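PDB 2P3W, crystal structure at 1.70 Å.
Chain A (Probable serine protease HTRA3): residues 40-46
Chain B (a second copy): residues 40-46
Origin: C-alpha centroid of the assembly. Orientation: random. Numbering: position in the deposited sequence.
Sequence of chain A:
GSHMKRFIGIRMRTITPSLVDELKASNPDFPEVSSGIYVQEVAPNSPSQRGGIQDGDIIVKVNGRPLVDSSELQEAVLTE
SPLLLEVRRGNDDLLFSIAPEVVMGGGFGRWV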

# COMPACT_ATOMS: atom_id res chain seq x y z
N GLN A 40 5.10 8.47 3.63
CA GLN A 40 5.79 8.22 2.37
C GLN A 40 4.81 8.10 1.21
O GLN A 40 5.05 8.65 0.15
CB GLN A 40 6.68 6.97 2.48
CG GLN A 40 7.44 6.60 1.21
CD GLN A 40 8.49 7.60 0.78
OE1 GLN A 40 9.12 8.25 1.60
NE2 GLN A 40 8.74 7.66 -0.54
N GLU A 41 3.71 7.37 1.41
CA GLU A 41 2.69 7.19 0.37
C GLU A 41 1.29 7.09 1.01
O GLU A 41 1.14 6.69 2.16
CB GLU A 41 2.94 5.91 -0.45
CG GLU A 41 4.26 5.79 -1.16
CD GLU A 41 4.50 6.84 -2.24
OE1 GLU A 41 5.70 7.10 -2.54
OE2 GLU A 41 3.50 7.41 -2.79
N VAL A 42 0.27 7.51 0.24
CA VAL A 42 -1.13 7.32 0.61
C VAL A 42 -1.82 6.42 -0.40
O VAL A 42 -1.73 6.66 -1.62
CB VAL A 42 -1.88 8.68 0.68
CG1 VAL A 42 -3.31 8.46 1.14
CG2 VAL A 42 -1.14 9.66 1.59
N ALA A 43 -2.47 5.36 0.07
CA ALA A 43 -3.19 4.47 -0.84
C ALA A 43 -4.49 5.13 -1.34
O ALA A 43 -5.16 5.84 -0.59
CB ALA A 43 -3.48 3.12 -0.16
N PRO A 44 -4.84 4.94 -2.63
CA PRO A 44 -5.94 5.71 -3.27
C PRO A 44 -7.37 5.57 -2.72
O PRO A 44 -8.13 6.54 -2.78
CB PRO A 44 -5.94 5.21 -4.72
CG PRO A 44 -4.97 4.13 -4.78
CD PRO A 44 -4.14 4.07 -3.59
N ASN A 45 -7.75 4.39 -2.26
CA ASN A 45 -9.15 4.17 -1.85
C ASN A 45 -9.21 3.89 -0.35
O ASN A 45 -9.74 2.89 0.08
CB ASN A 45 -9.71 2.99 -2.60
CG ASN A 45 -9.94 3.31 -4.06
OD1 ASN A 45 -10.73 4.20 -4.37
ND2 ASN A 45 -9.24 2.61 -4.97
N SER A 46 -8.65 4.80 0.44
CA SER A 46 -8.40 4.51 1.84
C SER A 46 -8.94 5.61 2.76
O SER A 46 -9.24 6.72 2.32
CB SER A 46 -6.88 4.46 2.07
OG SER A 46 -6.31 5.72 1.79
N GLN B 40 -6.49 -5.64 -6.07
CA GLN B 40 -7.44 -4.89 -5.24
C GLN B 40 -7.13 -3.40 -5.27
O GLN B 40 -8.05 -2.60 -5.37
CB GLN B 40 -7.44 -5.44 -3.80
CG GLN B 40 -8.37 -4.72 -2.84
CD GLN B 40 -9.85 -4.86 -3.14
OE1 GLN B 40 -10.29 -5.88 -3.64
NE2 GLN B 40 -10.63 -3.85 -2.76
N GLU B 41 -5.86 -3.04 -5.15
CA GLU B 41 -5.44 -1.63 -5.18
C GLU B 41 -4.07 -1.48 -5.85
O GLU B 41 -3.25 -2.41 -5.85
CB GLU B 41 -5.35 -1.04 -3.75
CG GLU B 41 -6.59 -1.09 -2.90
CD GLU B 41 -7.76 -0.26 -3.44
OE1 GLU B 41 -8.92 -0.60 -3.07
OE2 GLU B 41 -7.53 0.72 -4.22
N VAL B 42 -3.84 -0.30 -6.46
CA VAL B 42 -2.53 0.07 -6.99
C VAL B 42 -2.00 1.29 -6.25
O VAL B 42 -2.71 2.30 -6.11
CB VAL B 42 -2.61 0.39 -8.50
CG1 VAL B 42 -1.23 0.71 -9.05
CG2 VAL B 42 -3.26 -0.76 -9.27
N ALA B 43 -0.78 1.20 -5.73
CA ALA B 43 -0.18 2.33 -5.03
C ALA B 43 0.26 3.43 -6.04
O ALA B 43 0.73 3.11 -7.13
CB ALA B 43 1.00 1.89 -4.16
N PRO B 44 0.06 4.71 -5.70
CA PRO B 44 0.23 5.82 -6.68
C PRO B 44 1.61 6.05 -7.31
O PRO B 44 1.68 6.49 -8.46
CB PRO B 44 -0.14 7.07 -5.88
CG PRO B 44 -0.36 6.64 -4.51
CD PRO B 44 -0.45 5.20 -4.40
N ASN B 45 2.68 5.84 -6.57
CA ASN B 45 4.03 6.18 -7.08
C ASN B 45 4.85 4.91 -7.24
O ASN B 45 5.93 4.79 -6.71
CB ASN B 45 4.71 7.11 -6.11
CG ASN B 45 4.09 8.49 -6.12
OD1 ASN B 45 4.11 9.15 -7.15
ND2 ASN B 45 3.53 8.92 -4.98
N SER B 46 4.32 3.95 -7.99
CA SER B 46 4.87 2.61 -7.98
C SER B 46 5.14 2.08 -9.40
O SER B 46 4.61 2.62 -10.38
CB SER B 46 3.86 1.66 -7.34
OG SER B 46 2.68 1.62 -8.12

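Each stretch opens with the last residues of a β-strand, 40 to 42, that begins earlier in the chain, and continues as a loop that reaches Ser A46 or Ser B46, just before a helix. An exact two-fold axis relates the copies, so every contact off the axis occurs twice. The segments from residue 41 to 45 run in roughly opposite directions, 148° apart, and no backbone-to-backbone hydrogen bond joins them; side chains make the polar links.

At the axis the two prolines meet, Pro A44 CD lying 3.9 Å from Pro B44 CD. Their compact, apolar rings suit this close self-contact. Each ring also touches the partner's strand end, with Pro B44 CG 3.2 Å from Val A42 O, while the CA-to-CB bond of Val A42 points away from the other stretch.

On each flank of this proline pair, Glu and Asn provide the directional bonding. Asn B45 ND2 donates to Glu A41 OE2 at 2.7 Å, nearly linear at 178°, and Asn A45 repeats the bond to Glu B41. An amide NH2 is a neutral donor well matched to a carboxylate, whose charge would otherwise be costly to bury at Glu A41 or Glu B41.

Ser A46 lies outside the contact but braces its own loop: its OG donates to Ala A43 O at 2.6 Å and also caps a helix backbone N just beyond the stretch.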